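Local structure of RNA 2'-o-ribose methyltransferase (Thermus thermophilus, 1IPA) at residues 29-32 with 36-39; 101-106 with 152-157; 122-125 with 129-132; 156-159 with 165-168. The protein probably methylates ribose 2'-hydroxyls of RNA with a SPOUT-type fold built around a deep trefoil knot. One frame throughout, in Å; residues are numbered along the deposited sequence.

How the contacts relate
Along the chain, contact 1 (29-32 with 36-39) closes first, within the eL30-like substrate-binding region. Contact 2 (101-106 with 152-157) spans from the segment after strand 96-101 into the methyltransferase region, and contact 3 (122-125 with 129-132) falls within the chain between its two segments. Contact 4 (156-159 with 165-168) starts on helix 156-161, which contact 2 also uses. Contacts 1, 2 and 4 lie within about 8 to 11 Å of one another, centre to centre, and touch through Phe29, Tyr154, Ile159 and Phe167, so the two regions meet largely through apolar side chains. Contact 3 reaches contact 4 where Leu130 meets Val158.

Contact 1 of 4, residues 29-32 with 36-39; sequences FLIE and EIER
Ile31, on the edge strand 28-32 of the five-stranded mixed sheet, packs against Ile37 on helix 34-42, a beta-alpha connection within the eL30-like substrate-binding region. The tight part is mainly aliphatic, with the carbonyl O of Ile31 among the methyls. Ile31 holds CG2 anti to its backbone N, with CG1 beside that N (chi1 -56°), and this sets the CG2 methyl against the helix, 3.5 Å from CG1 of Ile37. The two isoleucines cross obliquely, and CD1 of Ile37 also lies 3.4 Å from the carbonyl O of Ile31. Branched isoleucine suits the strand, and a second one on the helix packs against it, where Ile37 also touches Leu96 and Ala98 of strand 96-101.

The looser part is polar, though also buried. CB of Glu36 still touches CG2 of Ile31 at 3.8 Å, but its chain then bends at chi2 (64°) and runs beside the backbone of Glu32. Glu32 starts off away from the helix, and its carboxylate is hydrogen-bonded by Ser88 OG and the backbone N atoms of Val89 and Ala94; this suits a buried glutamate, whose charge needs several donors. Arg90 offers Glu36 a weak, long ion pair. OE1 of Glu36 stands 3.4 Å from the carbonyl O of Glu32, two acceptors with no hydrogen bond between them.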
loop_
_atom_site.group_PDB
_atom_site.type_symbol
_atom_site.label_atom_id
_atom_site.label_comp_id
_atom_site.label_asym_id
_atom_site.label_seq_id
_atom_site.Cartn_x
_atom_site.Cartn_y
_atom_site.Cartn_z
ATOM N N PHE A 29 4.484 13.290 -8.313
ATOM C CA PHE A 29 4.015 13.095 -6.951
ATOM C C PHE A 29 5.153 13.289 -5.961
ATOM O O PHE A 29 6.330 13.183 -6.316
ATOM C CB PHE A 29 3.370 11.702 -6.777
ATOM C CG PHE A 29 4.319 10.549 -6.984
ATOM C CD1 PHE A 29 4.776 9.805 -5.897
ATOM C CD2 PHE A 29 4.742 10.189 -8.266
ATOM C CE1 PHE A 29 5.636 8.724 -6.076
ATOM C CE2 PHE A 29 5.606 9.103 -8.453
ATOM C CZ PHE A 29 6.050 8.370 -7.348
ATOM N N LEU A 30 4.783 13.586 -4.719
ATOM C CA LEU A 30 5.742 13.833 -3.667
ATOM C C LEU A 30 6.035 12.574 -2.882
ATOM O O LEU A 30 5.165 11.716 -2.696
ATOM C CB LEU A 30 5.204 14.909 -2.723
ATOM C CG LEU A 30 4.826 16.244 -3.366
ATOM C CD1 LEU A 30 3.938 17.037 -2.421
ATOM C CD2 LEU A 30 6.081 17.013 -3.730
ATOM N N ILE A 31 7.275 12.461 -2.430
ATOM C CA ILE A 31 7.678 11.317 -1.648
ATOM C C ILE A 31 8.353 11.808 -0.370
ATOM O O ILE A 31 9.513 12.218 -0.386
ATOM C CB ILE A 31 8.641 10.421 -2.438
ATOM C CG1 ILE A 31 7.991 10.012 -3.773
ATOM C CG2 ILE A 31 9.006 9.204 -1.604
ATOM C CD1 ILE A 31 8.873 9.121 -4.670
ATOM N N GLU A 32 7.607 11.776 0.729
ATOM C CA GLU A 32 8.096 12.205 2.043
ATOM C C GLU A 32 8.772 11.067 2.828
ATOM O O GLU A 32 8.201 9.986 2.992
ATOM C CB GLU A 32 6.926 12.781 2.856
ATOM C CG GLU A 32 7.191 13.017 4.333
ATOM C CD GLU A 32 6.120 13.907 4.996
ATOM O OE1 GLU A 32 4.913 13.751 4.691
ATOM O OE2 GLU A 32 6.490 14.759 5.834
ATOM N N GLU A 36 11.182 5.969 2.283
ATOM C CA GLU A 36 10.241 5.914 1.169
ATOM C C GLU A 36 10.956 6.355 -0.108
ATOM O O GLU A 36 10.842 5.712 -1.141
ATOM C CB GLU A 36 9.037 6.826 1.418
ATOM C CG GLU A 36 8.113 6.378 2.540
ATOM C CD GLU A 36 8.794 6.386 3.899
ATOM O OE1 GLU A 36 9.747 7.176 4.092
ATOM O OE2 GLU A 36 8.367 5.611 4.780
ATOM N N ILE A 37 11.702 7.452 -0.026
ATOM C CA ILE A 37 12.437 7.953 -1.182
ATOM C C ILE A 37 13.426 6.901 -1.686
ATOM O O ILE A 37 13.556 6.684 -2.893
ATOM C CB ILE A 37 13.200 9.252 -0.834
ATOM C CG1 ILE A 37 12.206 10.404 -0.657
ATOM C CG2 ILE A 37 14.216 9.567 -1.907
ATOM C CD1 ILE A 37 12.801 11.662 -0.065
ATOM N N GLU A 38 14.110 6.230 -0.767
ATOM C CA GLU A 38 15.077 5.215 -1.165
ATOM C C GLU A 38 14.423 4.044 -1.879
ATOM O O GLU A 38 14.884 3.626 -2.942
ATOM C CB GLU A 38 15.845 4.696 0.038
ATOM C CG GLU A 38 16.986 3.794 -0.357
ATOM C CD GLU A 38 17.720 3.258 0.837
ATOM O OE1 GLU A 38 17.063 2.592 1.664
ATOM O OE2 GLU A 38 18.946 3.504 0.949
ATOM N N ARG A 39 13.352 3.510 -1.299
ATOM C CA ARG A 39 12.646 2.394 -1.918
ATOM C C ARG A 39 12.164 2.784 -3.311
ATOM O O ARG A 39 12.118 1.953 -4.213
ATOM C CB ARG A 39 11.455 1.971 -1.066
ATOM C CG ARG A 39 11.830 1.439 0.300
ATOM C CD ARG A 39 10.601 1.353 1.210
ATOM N NE ARG A 39 10.943 0.950 2.572
ATOM C CZ ARG A 39 11.337 -0.273 2.908
ATOM N NH1 ARG A 39 11.435 -1.213 1.977
ATOM N NH2 ARG A 39 11.643 -0.554 4.170
#

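Contact 2 of 4, residues 101-106 with 152-157; sequences RMPERT and DLYSPQ
Met102 lays its side chain across one face of the Tyr154 ring, a CH-pi and Met-aromatic contact between the loop after strand 96-101 and the turn that leads into helix 156-161. From CB, the chain runs with CG anti to the backbone N (chi1 -163°), which brings CG over the ring centre, 3.7 Å from the centroid and 14° off the ring normal. SD follows obliquely, 4.5 Å from the same centroid. The chain then bends at chi3, and CE ends 3.8 Å from CD1 of Tyr154. Unbranched and polarisable, methionine can follow the flat ring closely.

Pro103 meets the same tyrosine from another direction: its CD lies 3.4 Å from CE2 and 3.5 Å from OH of Tyr154. On the face opposite Met102, CB of Leu153 sits toward the rim. An Asx turn steadies the backbone behind the ring: Tyr154 N donates to Asp152 OD1 at 3.1 Å, coming from above the carboxylate plane.

Met102 also packs on Arg23 and Asp24 of helix 20-26, while Phe29 of strand 28-32 meets the tyrosine ring with planes at about 55°, and Ser155 caps helix 156-161 just beyond.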
loop_
_atom_site.group_PDB
_atom_site.type_symbol
_atom_site.label_atom_id
_atom_site.label_comp_id
_atom_site.label_asym_id
_atom_site.label_seq_id
_atom_site.Cartn_x
_atom_site.Cartn_y
_atom_site.Cartn_z
ATOM N N ARG A 101 8.635 11.482 -10.682
ATOM C CA ARG A 101 7.943 11.349 -11.956
ATOM C C ARG A 101 7.066 10.100 -11.846
ATOM O O ARG A 101 7.556 9.033 -11.491
ATOM C CB ARG A 101 8.963 11.137 -13.074
ATOM C CG ARG A 101 9.094 12.269 -14.069
ATOM C CD ARG A 101 8.069 12.164 -15.198
ATOM N NE ARG A 101 8.356 13.136 -16.250
ATOM C CZ ARG A 101 7.688 13.231 -17.396
ATOM N NH1 ARG A 101 6.678 12.411 -17.650
ATOM N NH2 ARG A 101 8.042 14.140 -18.294
ATOM N N MET A 102 5.776 10.222 -12.140
ATOM C CA MET A 102 4.893 9.063 -12.075
ATOM C C MET A 102 5.357 8.047 -13.133
ATOM O O MET A 102 5.284 8.300 -14.329
ATOM C CB MET A 102 3.448 9.494 -12.332
ATOM C CG MET A 102 2.400 8.496 -11.897
ATOM S SD MET A 102 0.732 9.084 -12.185
ATOM C CE MET A 102 0.469 9.996 -10.732
ATOM N N PRO A 103 5.852 6.884 -12.689
ATOM C CA PRO A 103 6.360 5.771 -13.499
ATOM C C PRO A 103 5.602 5.416 -14.776
ATOM O O PRO A 103 4.454 5.821 -14.978
ATOM C CB PRO A 103 6.373 4.614 -12.510
ATOM C CG PRO A 103 6.753 5.298 -11.233
ATOM C CD PRO A 103 5.873 6.530 -11.258
ATOM N N GLU A 104 6.273 4.643 -15.629
ATOM C CA GLU A 104 5.710 4.192 -16.897
ATOM C C GLU A 104 4.788 3.000 -16.655
ATOM O O GLU A 104 5.161 1.847 -16.891
ATOM C CB GLU A 104 6.821 3.776 -17.868
ATOM C CG GLU A 104 7.841 4.856 -18.181
ATOM C CD GLU A 104 8.843 4.416 -19.240
ATOM O OE1 GLU A 104 9.477 3.354 -19.059
ATOM O OE2 GLU A 104 8.998 5.133 -20.254
ATOM N N ARG A 105 3.589 3.296 -16.168
ATOM C CA ARG A 105 2.573 2.292 -15.886
ATOM C C ARG A 105 2.578 1.150 -16.908
ATOM O O ARG A 105 1.930 1.234 -17.956
ATOM C CB ARG A 105 1.212 2.984 -15.857
ATOM C CG ARG A 105 1.202 4.281 -16.662
ATOM C CD ARG A 105 -0.081 5.069 -16.475
ATOM N NE ARG A 105 -0.010 6.378 -17.120
ATOM C CZ ARG A 105 0.805 7.359 -16.741
ATOM N NH1 ARG A 105 1.629 7.191 -15.714
ATOM N NH2 ARG A 105 0.795 8.513 -17.395
ATOM N N THR A 106 3.318 0.087 -16.590
ATOM C CA THR A 106 3.425 -1.079 -17.464
ATOM C C THR A 106 2.159 -1.933 -17.377
ATOM O O THR A 106 1.752 -2.360 -16.292
ATOM C CB THR A 106 4.657 -1.942 -17.096
ATOM O OG1 THR A 106 4.787 -3.022 -18.031
ATOM C CG2 THR A 106 4.513 -2.505 -15.690
ATOM N N ASP A 152 -5.153 4.009 -5.686
ATOM C CA ASP A 152 -4.348 5.179 -6.051
ATOM C C ASP A 152 -2.962 4.903 -5.498
ATOM O O ASP A 152 -2.693 5.146 -4.332
ATOM C CB ASP A 152 -4.892 6.470 -5.428
ATOM C CG ASP A 152 -4.059 7.695 -5.803
ATOM O OD1 ASP A 152 -3.030 7.534 -6.492
ATOM O OD2 ASP A 152 -4.423 8.826 -5.418
ATOM N N LEU A 153 -2.079 4.401 -6.349
ATOM C CA LEU A 153 -0.728 4.045 -5.938
ATOM C C LEU A 153 0.234 5.199 -5.649
ATOM O O LEU A 153 1.320 4.975 -5.130
ATOM C CB LEU A 153 -0.112 3.126 -6.995
ATOM C CG LEU A 153 -0.976 1.923 -7.396
ATOM C CD1 LEU A 153 -0.312 1.167 -8.538
ATOM C CD2 LEU A 153 -1.191 1.014 -6.197
ATOM N N TYR A 154 -0.151 6.429 -5.953
ATOM C CA TYR A 154 0.774 7.532 -5.720
ATOM C C TYR A 154 0.357 8.551 -4.668
ATOM O O TYR A 154 1.036 9.560 -4.480
ATOM C CB TYR A 154 1.087 8.225 -7.053
ATOM C CG TYR A 154 1.662 7.261 -8.077
ATOM C CD1 TYR A 154 0.844 6.639 -9.032
ATOM C CD2 TYR A 154 3.005 6.879 -8.018
ATOM C CE1 TYR A 154 1.359 5.649 -9.900
ATOM C CE2 TYR A 154 3.523 5.899 -8.864
ATOM C CZ TYR A 154 2.700 5.286 -9.798
ATOM O OH TYR A 154 3.226 4.298 -10.600
ATOM N N SER A 155 -0.736 8.280 -3.963
ATOM C CA SER A 155 -1.202 9.207 -2.944
ATOM C C SER A 155 -0.228 9.244 -1.778
ATOM O O SER A 155 0.463 8.269 -1.489
ATOM C CB SER A 155 -2.591 8.809 -2.425
ATOM O OG SER A 155 -2.502 7.816 -1.425
ATOM N N PRO A 156 -0.143 10.393 -1.103
ATOM C CA PRO A 156 0.761 10.528 0.038
ATOM C C PRO A 156 0.445 9.562 1.189
ATOM O O PRO A 156 1.364 9.053 1.830
ATOM C CB PRO A 156 0.585 11.989 0.443
ATOM C CG PRO A 156 0.360 12.654 -0.861
ATOM C CD PRO A 156 -0.625 11.712 -1.545
ATOM N N GLN A 157 -0.835 9.307 1.457
ATOM C CA GLN A 157 -1.183 8.401 2.556
ATOM C C GLN A 157 -0.905 6.935 2.253
ATOM O O GLN A 157 -0.537 6.186 3.146
ATOM C CB GLN A 157 -2.642 8.579 3.013
ATOM C CG GLN A 157 -3.620 9.054 1.962
ATOM C CD GLN A 157 -3.455 10.531 1.617
ATOM O OE1 GLN A 157 -3.501 11.394 2.498
ATOM N NE2 GLN A 157 -3.267 10.823 0.335
#

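Contact 3 of 4, residues 122-125 with 129-132; sequences VGLE and NLGA
Leu124 meets Asn129 and Leu130 where the chain leaves strand 117-122 of the parallel Rossmann-like sheet and turns into helix 127-140, so the contact closes the corner of a beta-alpha unit. In sequence order, Val122 ends the strand, its backbone bonded to Val214 of the neighbouring strand 210-214. Gly123 follows with positive phi (73°), a conformation that residues with a CB adopt less readily, and the chain can turn there.

Leu124 then carries the contact. Its CG stands anti to the backbone N (chi1 -166°), which sends both methyls to the helix, where they part. CD1 takes the CB of Asn129 at 3.7 Å; CD2 reaches the backbone of the next residue, 3.7 Å from CA of Leu130, and touches CD1 of Leu130 at 3.8 Å. The two leucine side chains cross at about a right angle, a fit that their forked ends allow. An alanine at Leu124 would lack both methyls, and is likely to leave a gap beside Leu130 and the CB of Asn129 without its apolar neighbour.

The side chain of Glu125 leaves the backbone away from the helix, as suits a charged group at an exposed site. Its backbone N has a weak 3.4 Å bond to a water, which in turn donates to OD1 of Asn129 at 3.1 Å, so a polar bridge runs alongside the apolar contact.

Val246 of helix 246-261 covers Leu124 further, Ser247 of that helix touches Ala132, and Leu130 reaches Val151 in the loop after strand 144-148.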
loop_
_atom_site.group_PDB
_atom_site.type_symbol
_atom_site.label_atom_id
_atom_site.label_comp_id
_atom_site.label_asym_id
_atom_site.label_seq_id
_atom_site.Cartn_x
_atom_site.Cartn_y
_atom_site.Cartn_z
ATOM N N VAL A 122 -11.451 -6.464 -0.177
ATOM C CA VAL A 122 -12.759 -6.016 -0.651
ATOM C C VAL A 122 -13.297 -4.850 0.178
ATOM O O VAL A 122 -13.273 -4.894 1.410
ATOM C CB VAL A 122 -13.789 -7.173 -0.576
ATOM C CG1 VAL A 122 -15.148 -6.697 -1.067
ATOM C CG2 VAL A 122 -13.293 -8.372 -1.386
ATOM N N GLY A 123 -13.789 -3.820 -0.508
ATOM C CA GLY A 123 -14.339 -2.663 0.177
ATOM C C GLY A 123 -13.286 -1.778 0.817
ATOM O O GLY A 123 -13.576 -1.018 1.744
ATOM N N LEU A 124 -12.056 -1.885 0.326
ATOM C CA LEU A 124 -10.948 -1.089 0.847
ATOM C C LEU A 124 -10.882 0.211 0.051
ATOM O O LEU A 124 -10.401 0.227 -1.085
ATOM C CB LEU A 124 -9.643 -1.863 0.690
ATOM C CG LEU A 124 -8.440 -1.346 1.466
ATOM C CD1 LEU A 124 -8.739 -1.440 2.950
ATOM C CD2 LEU A 124 -7.209 -2.169 1.119
ATOM N N GLU A 125 -11.362 1.294 0.658
ATOM C CA GLU A 125 -11.400 2.599 0.004
ATOM C C GLU A 125 -10.500 3.666 0.612
ATOM O O GLU A 125 -10.183 4.657 -0.043
ATOM C CB GLU A 125 -12.840 3.114 -0.011
ATOM C CG GLU A 125 -13.805 2.211 -0.756
ATOM C CD GLU A 125 -15.075 1.942 0.031
ATOM O OE1 GLU A 125 -15.931 1.176 -0.465
ATOM O OE2 GLU A 125 -15.217 2.491 1.147
ATOM N N ASN A 129 -5.667 2.988 4.952
ATOM C CA ASN A 129 -5.909 1.559 5.152
ATOM C C ASN A 129 -5.229 0.754 4.062
ATOM O O ASN A 129 -4.621 -0.284 4.336
ATOM C CB ASN A 129 -7.409 1.247 5.135
ATOM C CG ASN A 129 -8.111 1.689 6.405
ATOM O OD1 ASN A 129 -9.319 1.501 6.559
ATOM N ND2 ASN A 129 -7.355 2.280 7.322
ATOM N N LEU A 130 -5.333 1.236 2.827
ATOM C CA LEU A 130 -4.715 0.558 1.695
ATOM C C LEU A 130 -3.222 0.392 1.937
ATOM O O LEU A 130 -2.662 -0.684 1.730
ATOM C CB LEU A 130 -4.937 1.350 0.400
ATOM C CG LEU A 130 -4.123 0.824 -0.787
ATOM C CD1 LEU A 130 -4.530 -0.622 -1.093
ATOM C CD2 LEU A 130 -4.328 1.734 -1.996
ATOM N N GLY A 131 -2.583 1.470 2.374
ATOM C CA GLY A 131 -1.159 1.433 2.642
ATOM C C GLY A 131 -0.787 0.474 3.758
ATOM O O GLY A 131 0.174 -0.286 3.628
ATOM N N ALA A 132 -1.538 0.502 4.856
ATOM C CA ALA A 132 -1.253 -0.385 5.986
ATOM C C ALA A 132 -1.385 -1.840 5.539
ATOM O O ALA A 132 -0.561 -2.680 5.894
ATOM C CB ALA A 132 -2.209 -0.089 7.169
HETATM O O HOH W 1 -11.203 1.473 4.072
#

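Contact 4 of 4, residues 156-159 with 165-168; sequences PQVI and VVFS
Helix 156-161 and the 3-10 turn at 165-167 that follows it pack together within the SPOUT-type methyltransferase region, just before strand 171-174. Val158 and Val166 meet through their CG1 methyls at 3.3 Å, a close contact between two branched residues whose side chains meet at a slant. With CG1 of Val166 anti to its carbonyl carbon (chi1 -76°), that methyl is presented to the helix, and CG2 is left to lie 4.0 Å from CG1 of Ile159. The same CG2 sits over the centre of one face of the Phe167 ring, which links the two residues of the turn.

Ile159 does its work with the longer branch. Its CG1 and CD1 each come within 3.8 Å of CZ of Phe167, crossing the phenyl side chain at about a right angle and approaching the ring obliquely. Isoleucine suits this place because one branch can serve both the valine methyl and the ring. A glycine in place of Ile159 would remove that branch, and the ring end of Phe167 would probably lose part of its support and become freer to turn.

Phe29 and Ile31 of strand 28-32 also touch Phe167, so the ring reaches the substrate-binding region. The side-chain contacts here are wholly apolar and depend on shape fit, while OG of Ser162, just after the helix, lies within hydrogen-bonding reach of the carbonyl O atoms of Val158 and Ile159, and its one proton can serve only one of them fully.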
loop_
_atom_site.group_PDB
_atom_site.type_symbol
_atom_site.label_atom_id
_atom_site.label_comp_id
_atom_site.label_asym_id
_atom_site.label_seq_id
_atom_site.Cartn_x
_atom_site.Cartn_y
_atom_site.Cartn_z
ATOM N N PRO A 156 -0.143 10.393 -1.103
ATOM C CA PRO A 156 0.761 10.528 0.038
ATOM C C PRO A 156 0.445 9.562 1.189
ATOM O O PRO A 156 1.364 9.053 1.830
ATOM C CB PRO A 156 0.585 11.989 0.443
ATOM C CG PRO A 156 0.360 12.654 -0.861
ATOM C CD PRO A 156 -0.625 11.712 -1.545
ATOM N N GLN A 157 -0.835 9.307 1.457
ATOM C CA GLN A 157 -1.183 8.401 2.556
ATOM C C GLN A 157 -0.905 6.935 2.253
ATOM O O GLN A 157 -0.537 6.186 3.146
ATOM C CB GLN A 157 -2.642 8.579 3.013
ATOM C CG GLN A 157 -3.620 9.054 1.962
ATOM C CD GLN A 157 -3.455 10.531 1.617
ATOM O OE1 GLN A 157 -3.501 11.394 2.498
ATOM N NE2 GLN A 157 -3.267 10.823 0.335
ATOM N N VAL A 158 -1.074 6.522 1.002
ATOM C CA VAL A 158 -0.798 5.137 0.640
ATOM C C VAL A 158 0.706 4.922 0.760
ATOM O O VAL A 158 1.162 3.879 1.208
ATOM C CB VAL A 158 -1.230 4.822 -0.808
ATOM C CG1 VAL A 158 -0.887 3.390 -1.148
ATOM C CG2 VAL A 158 -2.733 5.052 -0.969
ATOM N N ILE A 159 1.474 5.927 0.359
ATOM C CA ILE A 159 2.924 5.850 0.433
ATOM C C ILE A 159 3.433 5.813 1.881
ATOM O O ILE A 159 4.296 5.005 2.207
ATOM C CB ILE A 159 3.586 7.035 -0.334
ATOM C CG1 ILE A 159 3.456 6.802 -1.849
ATOM C CG2 ILE A 159 5.043 7.188 0.083
ATOM C CD1 ILE A 159 3.721 8.054 -2.711
ATOM N N VAL A 165 6.362 0.533 0.433
ATOM C CA VAL A 165 6.190 -0.792 -0.151
ATOM C C VAL A 165 5.344 -0.781 -1.427
ATOM O O VAL A 165 5.454 -1.696 -2.244
ATOM C CB VAL A 165 5.584 -1.764 0.909
ATOM C CG1 VAL A 165 4.852 -2.902 0.250
ATOM C CG2 VAL A 165 6.705 -2.305 1.798
ATOM N N VAL A 166 4.518 0.254 -1.604
ATOM C CA VAL A 166 3.672 0.364 -2.798
ATOM C C VAL A 166 4.455 0.432 -4.102
ATOM O O VAL A 166 3.926 0.100 -5.160
ATOM C CB VAL A 166 2.765 1.617 -2.772
ATOM C CG1 VAL A 166 1.626 1.403 -1.839
ATOM C CG2 VAL A 166 3.568 2.849 -2.359
ATOM N N PHE A 167 5.706 0.877 -4.020
ATOM C CA PHE A 167 6.559 1.004 -5.197
ATOM C C PHE A 167 7.055 -0.342 -5.721
ATOM O O PHE A 167 7.620 -0.410 -6.810
ATOM C CB PHE A 167 7.779 1.887 -4.874
ATOM C CG PHE A 167 7.423 3.263 -4.387
ATOM C CD1 PHE A 167 8.013 3.778 -3.239
ATOM C CD2 PHE A 167 6.487 4.037 -5.062
ATOM C CE1 PHE A 167 7.675 5.031 -2.769
ATOM C CE2 PHE A 167 6.141 5.304 -4.595
ATOM C CZ PHE A 167 6.732 5.799 -3.451
ATOM N N SER A 168 6.835 -1.409 -4.958
ATOM C CA SER A 168 7.318 -2.729 -5.354
ATOM C C SER A 168 6.330 -3.907 -5.257
ATOM O O SER A 168 6.478 -4.890 -5.981
ATOM C CB SER A 168 8.580 -3.051 -4.547
ATOM O OG SER A 168 8.351 -2.895 -3.153
#